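Local coordinates for protein sesquisabinene B synthase 2 (Santalum album, PDB 6A2A) that probably converts farnesyl diphosphate into the sesquiterpene sesquisabinene B, as a magnesium- or manganese-dependent terpene synthase of the plant Tpsb subfamily, at residues A[533-538]-A[546-551]; A[220-225]-A[550-555]; A[257-262]-A[284-289]. One frame throughout, in Å; residues are numbered along the deposited sequence.

Contact 1. Residues A[533-538]-A[546-551]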
loop_
_atom_site.group_PDB
_atom_site.type_symbol
_atom_site.label_atom_id
_atom_site.label_comp_id
_atom_site.label_asym_id
_atom_site.label_seq_id
_atom_site.Cartn_x
_atom_site.Cartn_y
_atom_site.Cartn_z
ATOM N N HIS A 533 12.395 -21.595 -17.420
ATOM C CA HIS A 533 13.161 -22.845 -17.389
ATOM C C HIS A 533 13.302 -23.318 -15.945
ATOM O O HIS A 533 13.138 -24.540 -15.690
ATOM C CB HIS A 533 14.613 -22.708 -17.919
ATOM C CG HIS A 533 14.759 -22.619 -19.402
ATOM N ND1 HIS A 533 14.434 -23.640 -20.231
ATOM C CD2 HIS A 533 15.180 -21.602 -20.177
ATOM C CE1 HIS A 533 14.720 -23.291 -21.458
ATOM N NE2 HIS A 533 15.136 -22.046 -21.458
ATOM N N PHE A 534 13.585 -22.378 -15.050
ATOM C CA PHE A 534 13.912 -22.750 -13.683
ATOM C C PHE A 534 12.667 -23.248 -12.955
ATOM O O PHE A 534 12.743 -24.253 -12.187
ATOM C CB PHE A 534 14.522 -21.573 -12.946
ATOM C CG PHE A 534 14.994 -21.938 -11.570
ATOM C CD1 PHE A 534 16.003 -22.870 -11.411
ATOM C CD2 PHE A 534 14.487 -21.270 -10.485
ATOM C CE1 PHE A 534 16.496 -23.145 -10.143
ATOM C CE2 PHE A 534 14.972 -21.555 -9.216
ATOM C CZ PHE A 534 15.972 -22.485 -9.068
ATOM N N PHE A 535 11.536 -22.590 -13.183
ATOM C CA PHE A 535 10.326 -22.878 -12.411
ATOM C C PHE A 535 9.447 -23.959 -13.059
ATOM O O PHE A 535 8.467 -24.425 -12.424
ATOM C CB PHE A 535 9.542 -21.580 -12.110
ATOM C CG PHE A 535 10.152 -20.785 -10.998
ATOM C CD1 PHE A 535 10.167 -21.291 -9.696
ATOM C CD2 PHE A 535 10.834 -19.613 -11.260
ATOM C CE1 PHE A 535 10.824 -20.604 -8.685
ATOM C CE2 PHE A 535 11.472 -18.916 -10.250
ATOM C CZ PHE A 535 11.439 -19.398 -8.961
ATOM N N TYR A 536 9.711 -24.363 -14.292
ATOM C CA TYR A 536 8.956 -25.483 -14.930
ATOM C C TYR A 536 9.895 -26.624 -15.358
ATOM O O TYR A 536 9.765 -27.193 -16.414
ATOM C CB TYR A 536 8.128 -24.884 -16.074
ATOM C CG TYR A 536 7.268 -23.731 -15.617
ATOM C CD1 TYR A 536 6.190 -23.908 -14.755
ATOM C CD2 TYR A 536 7.510 -22.448 -16.056
ATOM C CE1 TYR A 536 5.416 -22.830 -14.332
ATOM C CE2 TYR A 536 6.759 -21.368 -15.638
ATOM C CZ TYR A 536 5.732 -21.550 -14.738
ATOM O OH TYR A 536 5.005 -20.449 -14.359
ATOM N N GLN A 537 10.884 -26.963 -14.539
ATOM C CA GLN A 537 11.703 -28.079 -14.861
ATOM C C GLN A 537 10.838 -29.342 -14.971
ATOM O O GLN A 537 9.923 -29.579 -14.167
ATOM C CB GLN A 537 12.830 -28.224 -13.843
ATOM C CG GLN A 537 13.826 -27.092 -13.945
ATOM C CD GLN A 537 14.925 -27.201 -12.924
ATOM O OE1 GLN A 537 15.770 -28.100 -13.026
ATOM N NE2 GLN A 537 14.957 -26.255 -11.996
ATOM N N TYR A 538 11.163 -30.169 -15.971
ATOM C CA TYR A 538 10.373 -31.385 -16.264
ATOM C C TYR A 538 10.919 -32.564 -15.454
ATOM O O TYR A 538 11.941 -33.120 -15.831
ATOM C CB TYR A 538 10.378 -31.676 -17.768
ATOM C CG TYR A 538 9.620 -32.912 -18.182
ATOM C CD1 TYR A 538 8.258 -33.037 -17.938
ATOM C CD2 TYR A 538 10.261 -33.962 -18.826
ATOM C CE1 TYR A 538 7.558 -34.176 -18.314
ATOM C CE2 TYR A 538 9.575 -35.103 -19.215
ATOM C CZ TYR A 538 8.218 -35.213 -18.956
ATOM O OH TYR A 538 7.540 -36.338 -19.341
ATOM N N GLU A 546 5.895 -28.700 -4.947
ATOM C CA GLU A 546 5.658 -27.845 -3.803
ATOM C C GLU A 546 6.917 -27.797 -2.935
ATOM O O GLU A 546 7.378 -26.744 -2.567
ATOM C CB GLU A 546 4.501 -28.386 -2.964
ATOM C CG GLU A 546 4.242 -27.601 -1.688
ATOM C CD GLU A 546 2.957 -26.794 -1.704
ATOM O OE1 GLU A 546 2.743 -26.051 -2.685
ATOM O OE2 GLU A 546 2.170 -26.915 -0.736
ATOM N N SER A 547 7.431 -28.955 -2.582
ATOM C CA SER A 547 8.637 -29.065 -1.755
ATOM C C SER A 547 9.839 -28.389 -2.421
ATOM O O SER A 547 10.615 -27.751 -1.774
ATOM C CB SER A 547 8.959 -30.517 -1.511
ATOM O OG SER A 547 9.002 -31.211 -2.741
ATOM N N TRP A 548 10.010 -28.607 -3.702
ATOM C CA TRP A 548 11.106 -27.960 -4.434
ATOM C C TRP A 548 10.968 -26.429 -4.364
ATOM O O TRP A 548 11.935 -25.712 -4.118
ATOM C CB TRP A 548 11.156 -28.471 -5.874
ATOM C CG TRP A 548 12.231 -27.834 -6.702
ATOM C CD1 TRP A 548 13.501 -28.267 -6.932
ATOM C CD2 TRP A 548 12.102 -26.595 -7.413
ATOM N NE1 TRP A 548 14.162 -27.380 -7.745
ATOM C CE2 TRP A 548 13.322 -26.348 -8.056
ATOM C CE3 TRP A 548 11.059 -25.680 -7.570
ATOM C CZ2 TRP A 548 13.511 -25.231 -8.865
ATOM C CZ3 TRP A 548 11.260 -24.553 -8.334
ATOM C CH2 TRP A 548 12.478 -24.346 -8.984
ATOM N N THR A 549 9.767 -25.938 -4.594
ATOM C CA THR A 549 9.483 -24.488 -4.545
ATOM C C THR A 549 9.826 -23.953 -3.161
ATOM O O THR A 549 10.466 -22.935 -2.990
ATOM C CB THR A 549 8.011 -24.228 -4.866
ATOM O OG1 THR A 549 7.871 -24.714 -6.196
ATOM C CG2 THR A 549 7.608 -22.772 -4.759
ATOM N N LYS A 550 9.394 -24.706 -2.166
ATOM C CA LYS A 550 9.577 -24.276 -0.824
ATOM C C LYS A 550 11.055 -24.225 -0.499
ATOM O O LYS A 550 11.506 -23.298 0.178
ATOM C CB LYS A 550 8.864 -25.217 0.156
ATOM C CG LYS A 550 8.932 -24.738 1.593
ATOM C CD LYS A 550 7.685 -25.029 2.386
ATOM C CE LYS A 550 7.664 -24.256 3.688
ATOM N NZ LYS A 550 8.363 -25.008 4.753
ATOM N N LYS A 551 11.798 -25.204 -1.011
ATOM C CA LYS A 551 13.199 -25.243 -0.754
ATOM C C LYS A 551 13.865 -24.004 -1.354
ATOM O O LYS A 551 14.779 -23.440 -0.767
ATOM C CB LYS A 551 13.777 -26.546 -1.325
ATOM C CG LYS A 551 15.291 -26.647 -1.190
ATOM C CD LYS A 551 15.948 -27.764 -1.952
ATOM C CE LYS A 551 17.269 -27.330 -2.557
ATOM N NZ LYS A 551 17.155 -27.112 -4.024
#
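The indole of Trp548 reaches from helix 546-558 to the end of helix 521-535 and the residues just after it, where its benzo half meets Phe534, Phe535 and Gln537. With CG anti to the backbone N (chi1 179°), the indole extends away from its own helix, and its far edge leads. That edge is turned to one face of the Phe534 ring in an edge-to-face pair, the planes 60° apart and Trp548 CZ2 3.7 Å from Phe534 CZ. Phe535 comes from another direction: its CD1 lies 3.7 Å from Trp548 CZ3, near the indole plane, and the two rings are almost perpendicular. The amide of Gln537 crosses the indole at about a right angle, with Gln537 NE2 3.6 Å from Trp548 CZ2. It is held by a nearly straight bond from Gln537 NE2 to Phe534 O (3.0 Å), in the carbonyl plane and on a lone pair. Beyond the contact, Tyr222 meets both phenylalanine rings, and the Phe535 side chain is about 8 Å from that of Asn460, a magnesium ligand of this protein. This aromatic cluster near the metal site thus joins two helices by ring packing, while the Gln537 bond fixes the amide beside the indole.

Contact 2. Residues A[220-225]-A[550-555]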
loop_
_atom_site.group_PDB
_atom_site.type_symbol
_atom_site.label_atom_id
_atom_site.label_comp_id
_atom_site.label_asym_id
_atom_site.label_seq_id
_atom_site.Cartn_x
_atom_site.Cartn_y
_atom_site.Cartn_z
ATOM N N ILE A 220 19.746 -15.662 -12.628
ATOM C CA ILE A 220 20.955 -15.103 -11.899
ATOM C C ILE A 220 20.826 -15.353 -10.393
ATOM O O ILE A 220 21.748 -15.886 -9.796
ATOM C CB ILE A 220 21.179 -13.617 -12.169
ATOM C CG1 ILE A 220 21.415 -13.401 -13.659
ATOM C CG2 ILE A 220 22.373 -13.091 -11.393
ATOM C CD1 ILE A 220 21.257 -11.943 -14.099
ATOM N N ARG A 221 19.687 -15.041 -9.807
ATOM C CA ARG A 221 19.608 -14.915 -8.356
ATOM C C ARG A 221 19.590 -16.291 -7.703
ATOM O O ARG A 221 20.277 -16.498 -6.680
ATOM C CB ARG A 221 18.384 -14.115 -7.906
ATOM C CG ARG A 221 18.345 -13.881 -6.398
ATOM C CD ARG A 221 19.559 -13.085 -5.935
ATOM N NE ARG A 221 19.398 -12.782 -4.519
ATOM C CZ ARG A 221 20.310 -12.180 -3.747
ATOM N NH1 ARG A 221 21.466 -11.748 -4.270
ATOM N NH2 ARG A 221 20.052 -12.058 -2.455
ATOM N N TYR A 222 18.825 -17.224 -8.259
ATOM C CA TYR A 222 18.762 -18.561 -7.689
ATOM C C TYR A 222 20.068 -19.311 -7.968
ATOM O O TYR A 222 20.468 -20.118 -7.128
ATOM C CB TYR A 222 17.552 -19.345 -8.185
ATOM C CG TYR A 222 16.248 -18.761 -7.724
ATOM C CD1 TYR A 222 15.605 -17.768 -8.463
ATOM C CD2 TYR A 222 15.639 -19.174 -6.554
ATOM C CE1 TYR A 222 14.437 -17.170 -8.009
ATOM C CE2 TYR A 222 14.463 -18.595 -6.108
ATOM C CZ TYR A 222 13.855 -17.590 -6.839
ATOM O OH TYR A 222 12.685 -16.998 -6.440
ATOM N N GLU A 223 20.719 -19.032 -9.109
ATOM C CA GLU A 223 22.039 -19.629 -9.378
ATOM C C GLU A 223 23.059 -19.112 -8.355
ATOM O O GLU A 223 23.960 -19.892 -7.948
ATOM C CB GLU A 223 22.513 -19.321 -10.807
ATOM C CG GLU A 223 23.829 -20.012 -11.170
ATOM C CD GLU A 223 23.833 -21.529 -11.122
ATOM O OE1 GLU A 223 22.764 -22.206 -10.950
ATOM O OE2 GLU A 223 25.010 -22.088 -11.139
ATOM N N ALA A 224 22.957 -17.868 -7.979
ATOM C CA ALA A 224 23.927 -17.276 -7.043
ATOM C C ALA A 224 23.900 -18.049 -5.716
ATOM O O ALA A 224 24.971 -18.360 -5.140
ATOM C CB ALA A 224 23.676 -15.823 -6.830
ATOM N N ARG A 225 22.713 -18.339 -5.231
ATOM C CA ARG A 225 22.640 -19.028 -3.945
ATOM C C ARG A 225 23.188 -20.455 -4.030
ATOM O O ARG A 225 23.817 -20.928 -3.056
ATOM C CB ARG A 225 21.203 -19.123 -3.433
ATOM C CG ARG A 225 21.106 -19.710 -2.031
ATOM C CD ARG A 225 21.780 -18.842 -0.997
ATOM N NE ARG A 225 21.874 -19.575 0.293
ATOM C CZ ARG A 225 22.849 -20.419 0.639
ATOM N NH1 ARG A 225 23.790 -20.742 -0.230
ATOM N NH2 ARG A 225 22.906 -20.904 1.883
ATOM N N LYS A 550 9.394 -24.706 -2.166
ATOM C CA LYS A 550 9.577 -24.276 -0.824
ATOM C C LYS A 550 11.055 -24.225 -0.499
ATOM O O LYS A 550 11.506 -23.298 0.178
ATOM C CB LYS A 550 8.864 -25.217 0.156
ATOM C CG LYS A 550 8.932 -24.738 1.593
ATOM C CD LYS A 550 7.685 -25.029 2.386
ATOM C CE LYS A 550 7.664 -24.256 3.688
ATOM N NZ LYS A 550 8.363 -25.008 4.753
ATOM N N LYS A 551 11.798 -25.204 -1.011
ATOM C CA LYS A 551 13.199 -25.243 -0.754
ATOM C C LYS A 551 13.865 -24.004 -1.354
ATOM O O LYS A 551 14.779 -23.440 -0.767
ATOM C CB LYS A 551 13.777 -26.546 -1.325
ATOM C CG LYS A 551 15.291 -26.647 -1.190
ATOM C CD LYS A 551 15.948 -27.764 -1.952
ATOM C CE LYS A 551 17.269 -27.330 -2.557
ATOM N NZ LYS A 551 17.155 -27.112 -4.024
ATOM N N GLN A 552 13.470 -23.646 -2.579
ATOM C CA GLN A 552 14.085 -22.515 -3.264
ATOM C C GLN A 552 13.741 -21.201 -2.552
ATOM O O GLN A 552 14.596 -20.318 -2.383
ATOM C CB GLN A 552 13.577 -22.471 -4.719
ATOM C CG GLN A 552 14.086 -23.587 -5.581
ATOM C CD GLN A 552 15.589 -23.702 -5.690
ATOM O OE1 GLN A 552 16.064 -24.779 -5.978
ATOM N NE2 GLN A 552 16.342 -22.608 -5.567
ATOM N N GLY A 553 12.469 -21.023 -2.151
ATOM C CA GLY A 553 12.056 -19.840 -1.396
ATOM C C GLY A 553 12.773 -19.745 -0.066
ATOM O O GLY A 553 13.143 -18.641 0.339
ATOM N N MET A 554 13.020 -20.888 0.594
ATOM C CA MET A 554 13.676 -20.876 1.925
ATOM C C MET A 554 15.110 -20.377 1.744
ATOM O O MET A 554 15.594 -19.545 2.495
ATOM C CB MET A 554 13.727 -22.274 2.559
ATOM C CG MET A 554 12.399 -22.762 3.123
ATOM S SD MET A 554 11.902 -21.786 4.578
ATOM C CE MET A 554 10.597 -22.819 5.250
ATOM N N SER A 555 15.788 -20.853 0.720
ATOM C CA SER A 555 17.212 -20.491 0.639
ATOM C C SER A 555 17.397 -19.089 0.062
ATOM O O SER A 555 18.414 -18.431 0.352
ATOM C CB SER A 555 17.996 -21.503 -0.122
ATOM O OG SER A 555 17.602 -21.503 -1.455
HETATM O O HOH W 1 19.077 -22.337 -5.896
HETATM O O HOH W 2 19.844 -19.253 2.474
#
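Helices 220-232 and 546-558 come together at two places, with the CA atoms of Tyr222 and Gln552 7.6 Å apart and those of Arg225 and Ser555 7.3 Å apart, so the two segments run in the same direction. At the first place the Tyr222 ring and the Gln552 amide cross with their planes 67° apart, and Tyr222 CD2 packs 3.6 Å from Gln552 NE2. Gln552 bends at chi2 (-58°), which turns its amide back toward helix 220-232; there NE2 donates to a water at 2.8 Å, and the same water donates to Tyr222 O. The amide oxygen, OE1, takes a weak bond from Lys551 NZ on its own helix. At the second place the aliphatic part of Arg225 lies against Ser555, with Arg225 CG 4.0 Å from Ser555 OG and Arg225 CD 3.6 Å from Ser555 O. Another water, in the guanidinium plane, accepts from Arg225 NE at 3.0 Å and donates to Ser555 O at 2.7 Å. Both polar links between the segments therefore run through water, a water-bridged packing of two helices of the alpha-helical terpene synthase fold, away from the metal-binding residues. The outer end of Arg225 is engaged separately, NH1 forming a salt bridge with Asp229. Around this pair, helix 281-292 accepts the Tyr222 hydroxyl at Met287 O and packs Met287 on Gln552, helix 521-535 sets Phe534 and Phe535 against the Tyr222 ring, and Phe249 of helix 239-270 lies against Arg225.

Contact 3. Residues A[257-262]-A[284-289]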
loop_
_atom_site.group_PDB
_atom_site.type_symbol
_atom_site.label_atom_id
_atom_site.label_comp_id
_atom_site.label_asym_id
_atom_site.label_seq_id
_atom_site.Cartn_x
_atom_site.Cartn_y
_atom_site.Cartn_z
ATOM N N GLN A 257 13.101 -9.179 1.385
ATOM C CA GLN A 257 12.218 -9.496 2.500
ATOM C C GLN A 257 11.279 -8.316 2.769
ATOM O O GLN A 257 10.105 -8.546 3.131
ATOM C CB GLN A 257 13.047 -9.868 3.734
ATOM C CG GLN A 257 13.695 -11.234 3.597
ATOM C CD GLN A 257 14.604 -11.559 4.752
ATOM O OE1 GLN A 257 14.963 -10.670 5.518
ATOM N NE2 GLN A 257 14.946 -12.827 4.892
ATOM N N LYS A 258 11.748 -7.074 2.619
ATOM C CA LYS A 258 10.891 -5.903 2.824
ATOM C C LYS A 258 9.808 -5.830 1.735
ATOM O O LYS A 258 8.662 -5.440 1.984
ATOM C CB LYS A 258 11.704 -4.602 2.856
ATOM C CG LYS A 258 12.439 -4.399 4.189
ATOM C CD LYS A 258 13.511 -3.319 4.160
ATOM C CE LYS A 258 14.613 -3.528 5.192
ATOM N NZ LYS A 258 14.108 -3.384 6.575
ATOM N N GLU A 259 10.219 -6.141 0.536
ATOM C CA GLU A 259 9.304 -6.155 -0.630
ATOM C C GLU A 259 8.188 -7.179 -0.390
ATOM O O GLU A 259 7.025 -6.853 -0.652
ATOM C CB GLU A 259 10.065 -6.456 -1.928
ATOM C CG GLU A 259 10.999 -5.358 -2.382
ATOM C CD GLU A 259 11.973 -5.783 -3.439
ATOM O OE1 GLU A 259 11.848 -6.959 -3.929
ATOM O OE2 GLU A 259 12.850 -4.974 -3.758
ATOM N N ILE A 260 8.506 -8.399 0.047
ATOM C CA ILE A 260 7.454 -9.429 0.202
ATOM C C ILE A 260 6.528 -9.008 1.339
ATOM O O ILE A 260 5.337 -9.316 1.321
ATOM C CB ILE A 260 8.029 -10.849 0.374
ATOM C CG1 ILE A 260 6.944 -11.918 0.279
ATOM C CG2 ILE A 260 8.814 -10.992 1.659
ATOM C CD1 ILE A 260 6.089 -11.819 -0.976
ATOM N N GLY A 261 7.078 -8.288 2.342
ATOM C CA GLY A 261 6.238 -7.726 3.354
ATOM C C GLY A 261 5.196 -6.781 2.791
ATOM O O GLY A 261 4.002 -6.918 3.123
ATOM N N ARG A 262 5.646 -5.819 1.966
ATOM C CA ARG A 262 4.759 -4.871 1.343
ATOM C C ARG A 262 3.733 -5.588 0.456
ATOM O O ARG A 262 2.534 -5.273 0.492
ATOM C CB ARG A 262 5.520 -3.864 0.504
ATOM C CG ARG A 262 6.209 -2.797 1.344
ATOM C CD ARG A 262 6.733 -1.652 0.505
ATOM N NE ARG A 262 7.943 -2.030 -0.175
ATOM C CZ ARG A 262 9.166 -2.033 0.343
ATOM N NH1 ARG A 262 9.388 -1.638 1.595
ATOM N NH2 ARG A 262 10.165 -2.494 -0.382
ATOM N N GLN A 284 4.366 -17.199 -5.346
ATOM C CA GLN A 284 4.930 -17.738 -6.540
ATOM C C GLN A 284 5.235 -16.644 -7.567
ATOM O O GLN A 284 6.245 -16.683 -8.197
ATOM C CB GLN A 284 4.069 -18.862 -7.083
ATOM C CG GLN A 284 4.126 -19.999 -6.083
ATOM C CD GLN A 284 3.639 -21.355 -6.509
ATOM O OE1 GLN A 284 4.171 -22.330 -6.061
ATOM N NE2 GLN A 284 2.603 -21.418 -7.300
ATOM N N SER A 285 4.371 -15.648 -7.664
ATOM C CA SER A 285 4.626 -14.566 -8.592
ATOM C C SER A 285 5.896 -13.828 -8.181
ATOM O O SER A 285 6.709 -13.509 -8.973
ATOM C CB SER A 285 3.480 -13.569 -8.647
ATOM O OG SER A 285 3.821 -12.471 -9.418
ATOM N N TYR A 286 6.011 -13.564 -6.904
ATOM C CA TYR A 286 7.165 -12.865 -6.394
ATOM C C TYR A 286 8.435 -13.687 -6.619
ATOM O O TYR A 286 9.409 -13.175 -7.067
ATOM C CB TYR A 286 7.004 -12.419 -4.934
ATOM C CG TYR A 286 8.183 -11.605 -4.446
ATOM C CD1 TYR A 286 8.421 -10.346 -4.908
ATOM C CD2 TYR A 286 9.085 -12.136 -3.577
ATOM C CE1 TYR A 286 9.519 -9.623 -4.496
ATOM C CE2 TYR A 286 10.172 -11.433 -3.167
ATOM C CZ TYR A 286 10.400 -10.173 -3.628
ATOM O OH TYR A 286 11.502 -9.512 -3.188
ATOM N N MET A 287 8.378 -14.976 -6.351
ATOM C CA MET A 287 9.575 -15.804 -6.558
ATOM C C MET A 287 10.006 -15.775 -8.029
ATOM O O MET A 287 11.228 -15.784 -8.283
ATOM C CB MET A 287 9.354 -17.229 -6.061
ATOM C CG MET A 287 9.250 -17.299 -4.566
ATOM S SD MET A 287 9.006 -18.990 -3.975
ATOM C CE MET A 287 10.370 -19.841 -4.756
ATOM N N TYR A 288 9.071 -15.774 -8.964
ATOM C CA TYR A 288 9.389 -15.694 -10.359
ATOM C C TYR A 288 9.938 -14.308 -10.661
ATOM O O TYR A 288 10.896 -14.178 -11.413
ATOM C CB TYR A 288 8.141 -15.965 -11.211
ATOM C CG TYR A 288 8.440 -16.240 -12.667
ATOM C CD1 TYR A 288 8.900 -15.242 -13.520
ATOM C CD2 TYR A 288 8.182 -17.475 -13.222
ATOM C CE1 TYR A 288 9.150 -15.496 -14.865
ATOM C CE2 TYR A 288 8.387 -17.732 -14.569
ATOM C CZ TYR A 288 8.923 -16.752 -15.385
ATOM O OH TYR A 288 9.104 -17.047 -16.715
ATOM N N ALA A 289 9.380 -13.249 -10.050
ATOM C CA ALA A 289 9.835 -11.908 -10.348
ATOM C C ALA A 289 11.328 -11.793 -9.985
ATOM O O ALA A 289 12.093 -11.143 -10.713
ATOM C CB ALA A 289 9.023 -10.870 -9.608
#
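The chi1 of Tyr286 (-176°) turns its ring out from helix 281-292 to helix 239-270, while Glu259, extended beyond CG (chi2 166°), brings its carboxylate to the phenol end of that ring. Tyr286 OH donates to Glu259 OE1 at 2.7 Å. The hydroxyl meets the anti side of this oxygen, 28° out of the carboxylate plane, and OE1 itself lies at the edge of the ring, near its plane. Carboxylate and ring are close to perpendicular. The stem of the glutamate adds to the contact, as Glu259 CB is 3.6 Å from Tyr286 OH. Nearer the root of the tyrosine, Ile260 approaches obliquely, with CD1 4.0 Å from Tyr286 CD2 and about as far from CG and CB. The ring is thus met at its hydroxyl by a carboxylate and along its base by a methyl. All three contacting residues are buried in this helix packing of the alpha-helical terpene synthase fold, away from the metal sites, and Glu259 OE2 forms a salt bridge with Arg302 of helix 299-321. Tyr286 and Arg302 each hold one oxygen of a buried carboxylate, which would be expected to keep Glu259 ionised and joins three helices through a single side chain.

Overall arrangement
From the N terminus, the chain first enters contact 2 at helix 220-232, whose partner comes 325 residues later on helix 546-558. Within this long loop, helices 239-270 and 281-292 close contact 3 over a short connection. Contact 1 opens after contact 3 has closed, joining helix 521-535 to helix 546-558 across a loop of which residues 539-544 are not modelled. It ends on the helix that completes contact 2. The contacts thus tie helices 220-232 and 521-535 to helix 546-558, and helix 239-270 to helix 281-292. Met287 links them: its methyl packs on Thr549 O and Gly553 N, its carbonyl lies beside Phe535, and Tyr222 OH meets that same oxygen.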